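Local coordinates for polycyclic ketone monooxygenase (Myceliophthora thermophila, PDB 5MQ6), which catalyses the enantioselective Baeyer-Villiger oxidation of ketones, polycyclic ones especially, to esters or lactones, using FAD and NADPH, at residues A[24-29]-A[398-403]; A[90-95]-A[547-552]; A[497-502]-A[568-573]. All blocks are in the same frame, centred on the assembly; numbering follows the deposited sequence.

Overall arrangement
The three contacts join different elements and do not touch one another. Interaction 1 ties helix 22-31 to helix 378-406 toward the NADPH side, through a buried tyrosine hydroxyl that accepts from an arginine, once strongly and once weakly. Interaction 2 lies nearer the centre of the chain, where helix 88-99 of the FAD-binding fold packs on helix 541-562 by apolar and CH-pi contact. Interaction 3 is partly buried and charged: an arginine of loop 497-502 pairs with a glutamate of strand 567-571, away from the annotated sites. Helix 541-562 leads into that strand, and the nearest atoms of interactions 2 and 3 are about 8 Å apart; interaction 1 is across the chain's centre from both.

Interaction 1. Residues A[24-29]-A[398-403]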
loop_
_atom_site.group_PDB
_atom_site.type_symbol
_atom_site.label_atom_id
_atom_site.label_comp_id
_atom_site.label_asym_id
_atom_site.label_seq_id
_atom_site.Cartn_x
_atom_site.Cartn_y
_atom_site.Cartn_z
ATOM N N GLN A 24 -16.412 -11.866 -22.481
ATOM C CA GLN A 24 -16.436 -13.327 -22.361
ATOM C C GLN A 24 -15.068 -13.955 -22.090
ATOM O O GLN A 24 -14.960 -14.879 -21.260
ATOM C CB GLN A 24 -17.106 -13.998 -23.550
ATOM C CG GLN A 24 -18.620 -14.019 -23.393
ATOM C CD GLN A 24 -19.293 -14.829 -24.481
ATOM O OE1 GLN A 24 -20.064 -15.756 -24.188
ATOM N NE2 GLN A 24 -18.997 -14.495 -25.750
ATOM N N LYS A 25 -14.023 -13.501 -22.772
ATOM C CA LYS A 25 -12.658 -13.974 -22.458
ATOM C C LYS A 25 -12.260 -13.576 -21.014
ATOM O O LYS A 25 -11.626 -14.361 -20.311
ATOM C CB LYS A 25 -11.672 -13.429 -23.488
ATOM C CG LYS A 25 -10.234 -13.737 -23.221
ATOM C CD LYS A 25 -9.896 -15.219 -23.240
ATOM C CE LYS A 25 -8.513 -15.386 -23.842
ATOM N NZ LYS A 25 -7.943 -16.721 -23.553
ATOM N N TYR A 26 -12.655 -12.371 -20.602
ATOM C CA TYR A 26 -12.406 -11.832 -19.252
ATOM C C TYR A 26 -13.101 -12.675 -18.146
ATOM O O TYR A 26 -12.438 -13.054 -17.180
ATOM C CB TYR A 26 -12.896 -10.364 -19.147
ATOM C CG TYR A 26 -12.010 -9.242 -19.762
ATOM C CD1 TYR A 26 -10.869 -9.502 -20.507
ATOM C CD2 TYR A 26 -12.381 -7.908 -19.587
ATOM C CE1 TYR A 26 -10.150 -8.483 -21.087
ATOM C CE2 TYR A 26 -11.661 -6.861 -20.113
ATOM C CZ TYR A 26 -10.521 -7.144 -20.889
ATOM O OH TYR A 26 -9.775 -6.084 -21.418
ATOM N N THR A 27 -14.398 -12.991 -18.298
ATOM C CA THR A 27 -15.040 -13.857 -17.282
ATOM C C THR A 27 -14.432 -15.301 -17.277
ATOM O O THR A 27 -14.120 -15.816 -16.204
ATOM C CB THR A 27 -16.605 -13.764 -17.171
ATOM O OG1 THR A 27 -17.193 -15.012 -17.477
ATOM C CG2 THR A 27 -17.217 -12.710 -17.985
ATOM N N ALA A 28 -14.131 -15.900 -18.435
ATOM C CA ALA A 28 -13.436 -17.218 -18.466
ATOM C C ALA A 28 -12.113 -17.240 -17.698
ATOM O O ALA A 28 -11.819 -18.213 -16.908
ATOM C CB ALA A 28 -13.216 -17.727 -19.886
ATOM N N GLU A 29 -11.309 -16.193 -17.925
ATOM C CA GLU A 29 -10.021 -16.087 -17.237
ATOM C C GLU A 29 -10.198 -15.799 -15.744
ATOM O O GLU A 29 -9.348 -16.244 -14.928
ATOM C CB GLU A 29 -9.102 -15.065 -17.885
ATOM C CG GLU A 29 -8.780 -15.392 -19.339
ATOM C CD GLU A 29 -7.966 -16.639 -19.522
ATOM O OE1 GLU A 29 -8.077 -17.217 -20.608
ATOM O OE2 GLU A 29 -7.228 -17.068 -18.599
ATOM N N GLN A 398 -4.210 -2.063 -26.239
ATOM C CA GLN A 398 -2.795 -1.686 -26.413
ATOM C C GLN A 398 -1.844 -2.440 -25.523
ATOM O O GLN A 398 -0.760 -2.744 -25.936
ATOM C CB GLN A 398 -2.549 -0.210 -26.246
ATOM C CG GLN A 398 -3.317 0.534 -27.378
ATOM C CD GLN A 398 -2.807 1.920 -27.599
ATOM O OE1 GLN A 398 -2.250 2.537 -26.695
ATOM N NE2 GLN A 398 -2.926 2.401 -28.833
ATOM N N VAL A 399 -2.223 -2.721 -24.300
ATOM C CA VAL A 399 -1.319 -3.454 -23.422
ATOM C C VAL A 399 -1.036 -4.851 -23.976
ATOM O O VAL A 399 0.098 -5.286 -23.978
ATOM C CB VAL A 399 -1.867 -3.577 -22.010
ATOM C CG1 VAL A 399 -0.870 -4.333 -21.077
ATOM C CG2 VAL A 399 -2.146 -2.201 -21.413
ATOM N N ARG A 400 -2.074 -5.550 -24.424
ATOM C CA ARG A 400 -1.912 -6.898 -25.010
ATOM C C ARG A 400 -1.108 -6.901 -26.294
ATOM O O ARG A 400 -0.309 -7.818 -26.563
ATOM C CB ARG A 400 -3.258 -7.508 -25.293
ATOM C CG ARG A 400 -4.067 -8.080 -24.095
ATOM C CD ARG A 400 -5.548 -8.292 -24.568
ATOM N NE ARG A 400 -6.252 -7.954 -23.445
ATOM C CZ ARG A 400 -7.283 -7.187 -23.212
ATOM N NH1 ARG A 400 -8.116 -6.606 -24.093
ATOM N NH2 ARG A 400 -7.483 -7.078 -21.928
ATOM N N ALA A 401 -1.326 -5.869 -27.082
ATOM C CA ALA A 401 -0.596 -5.722 -28.346
ATOM C C ALA A 401 0.880 -5.445 -28.114
ATOM O O ALA A 401 1.746 -5.943 -28.868
ATOM C CB ALA A 401 -1.199 -4.562 -29.104
ATOM N N ARG A 402 1.167 -4.633 -27.092
ATOM C CA ARG A 402 2.532 -4.334 -26.726
ATOM C C ARG A 402 3.220 -5.653 -26.382
ATOM O O ARG A 402 4.365 -5.938 -26.817
ATOM C CB ARG A 402 2.629 -3.346 -25.525
ATOM C CG ARG A 402 4.060 -3.065 -25.190
ATOM C CD ARG A 402 4.445 -1.716 -24.570
ATOM N NE ARG A 402 4.828 -2.074 -23.306
ATOM C CZ ARG A 402 5.980 -2.066 -22.684
ATOM N NH1 ARG A 402 7.035 -1.382 -22.976
ATOM N NH2 ARG A 402 5.916 -2.654 -21.552
ATOM N N THR A 403 2.528 -6.480 -25.630
ATOM C CA THR A 403 3.073 -7.775 -25.205
ATOM C C THR A 403 3.284 -8.638 -26.426
ATOM O O THR A 403 4.337 -9.228 -26.595
ATOM C CB THR A 403 2.098 -8.466 -24.206
ATOM O OG1 THR A 403 2.057 -7.702 -22.992
ATOM C CG2 THR A 403 2.500 -9.855 -23.867
#
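One hydrogen-bonding site carries this contact: the hydroxyl of Y26 meets the end of R400. R400 NH2 donates to Y26 OH over 2.5 Å with an N-H...O angle of 155°, so short that its exact length is doubtful. A second, weak bond runs from R400 NH1 to Y26 OH at 3.2 Å, so both terminal nitrogens address one oxygen. That oxygen lies at the edge of the guanidinium, near its plane, whereas the phenol ring is turned 68° from it. R400 reaches across on a chain bent at chi3 (-143°), which turns the guanidinium so that an edge, not a face, meets the hydroxyl. A phenylalanine in place of Y26 would probably leave R400 NH2 and NH1 without this shared acceptor. The contact joins helix 22-31 to the long helix 378-406; between 24-29 and 398-403 these two side chains make the span, the nearest CA atoms, of Y26 and R400, being 12.9 Å apart. Y26 packs further on Y389 and A396 of the long helix, and its side chain is about 10 Å from that of T301, an NADPH-binding residue.

Ionic pairing is found within helix 22-31 and at R400 itself. K25 NZ and E29 OE1 form a salt bridge of 3.0 Å, and K25 makes a cation-pi contact with W419. R400 NH1 forms a salt bridge with E397, and NE a hydrogen bond to the carbonyl of A418.

Interaction 2. Residues A[90-95]-A[547-552]; sequences GLLYAV and VGTEHI
The ring of Y93 is gripped on two sides by helix 547-552, and this is the tight part of the contact. T549 CG2 sits over one face, 4.0 Å from the ring centroid and 21° off the ring normal, a CH-pi contact offset toward the rim. I552 approaches the edge: its CD1 lies 3.3 Å from Y93 OH, while its CG2 reaches Y93 CE1 at 3.8 Å. With CG2 anti to the carbonyl carbon, T549 presents its methyl to the ring and leaves OG1 for the carbonyl of L545, one turn back in its own helix. The Y93 hydroxyl is likewise satisfied, bonding to the carbonyl of L221. The looser part is at L92, where CB grazes T549 OG1 at 3.7 Å; E550, its CB pointing away from helix 88-99, is partly exposed and forms a salt bridge with R330. The two helix axes run in the same general sense, 9.2 Å apart at a crossing angle of -34°. Helix 88-99 follows strand 78-84 through a glycine-rich turn consistent with a Rossmann GxGxxG motif, G90 touching FAD; Y93 also packs on I83 of that strand, while V547 and H551 on the other helix lean against helix 630-641.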
loop_
_atom_site.group_PDB
_atom_site.type_symbol
_atom_site.label_atom_id
_atom_site.label_comp_id
_atom_site.label_asym_id
_atom_site.label_seq_id
_atom_site.Cartn_x
_atom_site.Cartn_y
_atom_site.Cartn_z
ATOM N N GLY A 90 4.046 8.261 8.623
ATOM C CA GLY A 90 4.354 8.743 9.937
ATOM C C GLY A 90 5.263 9.940 9.958
ATOM O O GLY A 90 5.121 10.828 10.819
ATOM N N LEU A 91 6.235 9.958 9.042
ATOM C CA LEU A 91 7.045 11.166 8.904
ATOM C C LEU A 91 6.204 12.415 8.588
ATOM O O LEU A 91 6.452 13.464 9.168
ATOM C CB LEU A 91 8.135 10.990 7.877
ATOM C CG LEU A 91 9.276 10.038 8.245
ATOM C CD1 LEU A 91 10.012 9.734 6.960
ATOM C CD2 LEU A 91 10.157 10.705 9.296
ATOM N N LEU A 92 5.278 12.308 7.631
ATOM C CA LEU A 92 4.373 13.405 7.356
ATOM C C LEU A 92 3.590 13.840 8.567
ATOM O O LEU A 92 3.411 15.053 8.811
ATOM C CB LEU A 92 3.416 13.016 6.248
ATOM C CG LEU A 92 4.014 13.284 4.898
ATOM C CD1 LEU A 92 3.143 12.540 3.801
ATOM C CD2 LEU A 92 4.068 14.833 4.657
ATOM N N TYR A 93 3.142 12.913 9.357
ATOM C CA TYR A 93 2.425 13.329 10.595
ATOM C C TYR A 93 3.387 14.119 11.503
ATOM O O TYR A 93 3.029 15.173 12.082
ATOM C CB TYR A 93 1.999 12.111 11.440
ATOM C CG TYR A 93 0.660 11.416 11.254
ATOM C CD1 TYR A 93 -0.555 12.100 11.148
ATOM C CD2 TYR A 93 0.616 10.037 11.349
ATOM C CE1 TYR A 93 -1.748 11.436 11.045
ATOM C CE2 TYR A 93 -0.577 9.334 11.323
ATOM C CZ TYR A 93 -1.767 10.032 11.201
ATOM O OH TYR A 93 -2.876 9.256 11.205
ATOM N N ALA A 94 4.609 13.602 11.640
ATOM C CA ALA A 94 5.573 14.219 12.541
ATOM C C ALA A 94 5.955 15.619 12.076
ATOM O O ALA A 94 5.918 16.614 12.874
ATOM C CB ALA A 94 6.846 13.376 12.638
ATOM N N VAL A 95 6.304 15.715 10.801
ATOM C CA VAL A 95 6.590 17.013 10.228
ATOM C C VAL A 95 5.385 17.994 10.376
ATOM O O VAL A 95 5.557 19.150 10.771
ATOM C CB VAL A 95 6.981 16.896 8.742
ATOM C CG1 VAL A 95 7.073 18.289 8.119
ATOM C CG2 VAL A 95 8.344 16.222 8.577
ATOM N N VAL A 547 -2.956 14.444 1.960
ATOM C CA VAL A 547 -4.320 14.910 2.295
ATOM C C VAL A 547 -4.719 14.501 3.702
ATOM O O VAL A 547 -5.194 15.340 4.504
ATOM C CB VAL A 547 -5.361 14.497 1.255
ATOM C CG1 VAL A 547 -6.791 14.760 1.748
ATOM C CG2 VAL A 547 -5.053 15.181 -0.087
ATOM N N GLY A 548 -4.492 13.230 4.008
ATOM C CA GLY A 548 -4.999 12.700 5.245
ATOM C C GLY A 548 -4.236 13.190 6.485
ATOM O O GLY A 548 -4.871 13.543 7.472
ATOM N N THR A 549 -2.919 13.177 6.437
ATOM C CA THR A 549 -2.122 13.685 7.543
ATOM C C THR A 549 -2.396 15.172 7.819
ATOM O O THR A 549 -2.573 15.551 9.004
ATOM C CB THR A 549 -0.595 13.408 7.411
ATOM O OG1 THR A 549 -0.086 14.080 6.304
ATOM C CG2 THR A 549 -0.266 11.851 7.389
ATOM N N GLU A 550 -2.526 15.971 6.742
ATOM C CA GLU A 550 -2.913 17.385 6.877
ATOM C C GLU A 550 -4.276 17.554 7.552
ATOM O O GLU A 550 -4.420 18.401 8.436
ATOM C CB GLU A 550 -3.032 18.069 5.555
ATOM C CG GLU A 550 -3.434 19.550 5.669
ATOM C CD GLU A 550 -3.516 20.204 4.327
ATOM O OE1 GLU A 550 -4.341 19.813 3.477
ATOM O OE2 GLU A 550 -2.759 21.135 4.104
ATOM N N HIS A 551 -5.291 16.788 7.132
ATOM C CA HIS A 551 -6.568 16.933 7.798
ATOM C C HIS A 551 -6.483 16.598 9.301
ATOM O O HIS A 551 -7.024 17.324 10.129
ATOM C CB HIS A 551 -7.558 15.970 7.130
ATOM C CG HIS A 551 -8.932 16.081 7.642
ATOM N ND1 HIS A 551 -9.654 17.266 7.615
ATOM C CD2 HIS A 551 -9.718 15.166 8.240
ATOM C CE1 HIS A 551 -10.833 17.067 8.176
ATOM N NE2 HIS A 551 -10.890 15.802 8.568
ATOM N N ILE A 552 -5.872 15.452 9.620
ATOM C CA ILE A 552 -5.788 14.990 10.999
ATOM C C ILE A 552 -5.092 16.082 11.856
ATOM O O ILE A 552 -5.577 16.475 12.931
ATOM C CB ILE A 552 -5.073 13.625 11.069
ATOM C CG1 ILE A 552 -6.005 12.562 10.456
ATOM C CG2 ILE A 552 -4.743 13.274 12.525
ATOM C CD1 ILE A 552 -5.397 11.201 10.178
#

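Interaction 3. Residues A[497-502]-A[568-573]; sequences YGRGGK and LVEVTS
R499 and E570 lay their flat groups almost side by side, guanidinium and carboxylate planes 20° apart. The salt bridge uses the inner nitrogen: R499 NE donates to E570 OE1 over 3.0 Å at an N-H...O angle of 160°. The bond stays close to the guanidinium plane and meets the carboxylate on its syn side, though 25° out of the carboxylate plane. An extended chain from CG to NE carries the guanidinium across to the strand, while E570, with CG anti to its backbone N and straight beyond, rises from the strand to cross it obliquely. L568, two residues earlier on the same side of the strand, comes from the opposite direction to R499; its CD2 abuts the guanidinium edge, 3.5 Å from R499 NH2. Water 1 donates to E570 OE1 at 2.8 Å and weakly accepts from R499 NH2.

The arginine stands on a type II turn at 498-501, with positive phi at G500, closed by a weak bond from G501 N to G498 O. Strand 567-571 pairs antiparallel with strand 649-653 and leads to T572, whose hydroxyl N-caps helix 573-585.

Both charges have further partners: R499 NH1 forms a salt bridge with D190, and E570 OE2 accepts from the backbone N of G523. The two carboxylates, that of E570 steadied by G523, would probably hold the guanidinium in place and balance its charge; this partly exposed ion pair, bridged only weakly by a water, joins loop to strand by directed charge more than by apolar burial.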
loop_
_atom_site.group_PDB
_atom_site.type_symbol
_atom_site.label_atom_id
_atom_site.label_comp_id
_atom_site.label_asym_id
_atom_site.label_seq_id
_atom_site.Cartn_x
_atom_site.Cartn_y
_atom_site.Cartn_z
ATOM N N TYR A 497 -8.701 -0.895 22.132
ATOM C CA TYR A 497 -9.824 -0.866 23.092
ATOM C C TYR A 497 -10.018 0.578 23.489
ATOM O O TYR A 497 -9.079 1.217 23.874
ATOM C CB TYR A 497 -9.563 -1.705 24.330
ATOM C CG TYR A 497 -9.294 -3.145 23.966
ATOM C CD1 TYR A 497 -10.341 -4.032 23.622
ATOM C CD2 TYR A 497 -7.983 -3.620 23.906
ATOM C CE1 TYR A 497 -10.079 -5.356 23.303
ATOM C CE2 TYR A 497 -7.698 -4.956 23.562
ATOM C CZ TYR A 497 -8.752 -5.813 23.268
ATOM O OH TYR A 497 -8.408 -7.096 22.932
ATOM N N GLY A 498 -11.233 1.082 23.399
ATOM C CA GLY A 498 -11.513 2.444 23.758
ATOM C C GLY A 498 -12.345 2.592 25.037
ATOM O O GLY A 498 -12.184 1.826 25.991
ATOM N N ARG A 499 -13.248 3.583 25.029
ATOM C CA ARG A 499 -14.143 3.818 26.162
ATOM C C ARG A 499 -14.905 2.538 26.550
ATOM O O ARG A 499 -15.423 1.814 25.705
ATOM C CB ARG A 499 -15.148 4.960 25.907
ATOM C CG ARG A 499 -14.519 6.324 25.755
ATOM C CD ARG A 499 -15.607 7.412 25.665
ATOM N NE ARG A 499 -14.969 8.692 25.847
ATOM C CZ ARG A 499 -14.466 9.176 27.011
ATOM N NH1 ARG A 499 -14.515 8.467 28.150
ATOM N NH2 ARG A 499 -13.882 10.383 27.032
ATOM N N GLY A 500 -14.995 2.307 27.848
ATOM C CA GLY A 500 -15.617 1.102 28.362
ATOM C C GLY A 500 -14.950 -0.173 27.952
ATOM O O GLY A 500 -15.593 -1.193 27.958
ATOM N N GLY A 501 -13.678 -0.140 27.582
ATOM C CA GLY A 501 -13.024 -1.343 27.050
ATOM C C GLY A 501 -13.537 -1.901 25.724
ATOM O O GLY A 501 -13.101 -2.987 25.301
ATOM N N LYS A 502 -14.450 -1.177 25.059
ATOM C CA LYS A 502 -14.943 -1.525 23.715
ATOM C C LYS A 502 -13.818 -1.696 22.608
ATOM O O LYS A 502 -12.986 -0.790 22.364
ATOM C CB LYS A 502 -15.865 -0.416 23.255
ATOM C CG LYS A 502 -16.841 -0.837 22.168
ATOM C CD LYS A 502 -17.963 0.184 21.903
ATOM C CE LYS A 502 -17.591 1.203 20.816
ATOM N NZ LYS A 502 -18.246 2.536 20.977
ATOM N N LEU A 568 -9.418 16.795 24.385
ATOM C CA LEU A 568 -9.997 15.517 24.193
ATOM C C LEU A 568 -10.968 15.661 23.039
ATOM O O LEU A 568 -11.949 16.371 23.186
ATOM C CB LEU A 568 -10.688 15.091 25.491
ATOM C CG LEU A 568 -11.292 13.694 25.458
ATOM C CD1 LEU A 568 -10.190 12.639 25.326
ATOM C CD2 LEU A 568 -12.142 13.445 26.677
ATOM N N VAL A 569 -10.743 14.904 21.955
ATOM C CA VAL A 569 -11.427 15.065 20.721
ATOM C C VAL A 569 -12.003 13.759 20.312
ATOM O O VAL A 569 -11.246 12.800 20.088
ATOM C CB VAL A 569 -10.412 15.419 19.600
ATOM C CG1 VAL A 569 -11.162 15.669 18.311
ATOM C CG2 VAL A 569 -9.650 16.638 19.968
ATOM N N GLU A 570 -13.324 13.708 20.111
ATOM C CA GLU A 570 -14.011 12.422 19.877
ATOM C C GLU A 570 -15.165 12.635 18.954
ATOM O O GLU A 570 -16.031 13.456 19.244
ATOM C CB GLU A 570 -14.580 11.820 21.177
ATOM C CG GLU A 570 -14.981 10.380 20.964
ATOM C CD GLU A 570 -15.454 9.646 22.197
ATOM O OE1 GLU A 570 -15.380 10.194 23.290
ATOM O OE2 GLU A 570 -15.905 8.512 22.060
ATOM N N VAL A 571 -15.151 11.967 17.811
ATOM C CA VAL A 571 -16.314 12.071 16.901
ATOM C C VAL A 571 -17.598 11.485 17.594
ATOM O O VAL A 571 -17.530 10.468 18.343
ATOM C CB VAL A 571 -16.100 11.392 15.556
ATOM C CG1 VAL A 571 -15.941 9.886 15.650
ATOM C CG2 VAL A 571 -17.253 11.718 14.572
ATOM N N THR A 572 -18.729 12.090 17.310
ATOM C CA THR A 572 -19.977 11.522 17.871
ATOM C C THR A 572 -20.514 10.318 17.045
ATOM O O THR A 572 -20.218 10.164 15.868
ATOM C CB THR A 572 -21.073 12.579 17.943
ATOM O OG1 THR A 572 -21.336 13.033 16.639
ATOM C CG2 THR A 572 -20.633 13.794 18.785
ATOM N N SER A 573 -21.331 9.495 17.636
ATOM C CA SER A 573 -21.939 8.345 16.918
ATOM C C SER A 573 -22.806 8.844 15.779
ATOM O O SER A 573 -22.814 8.254 14.730
ATOM C CB SER A 573 -22.744 7.383 17.841
ATOM O OG SER A 573 -23.641 8.146 18.576
HETATM O O HOH W 1 -14.751 12.608 24.498
#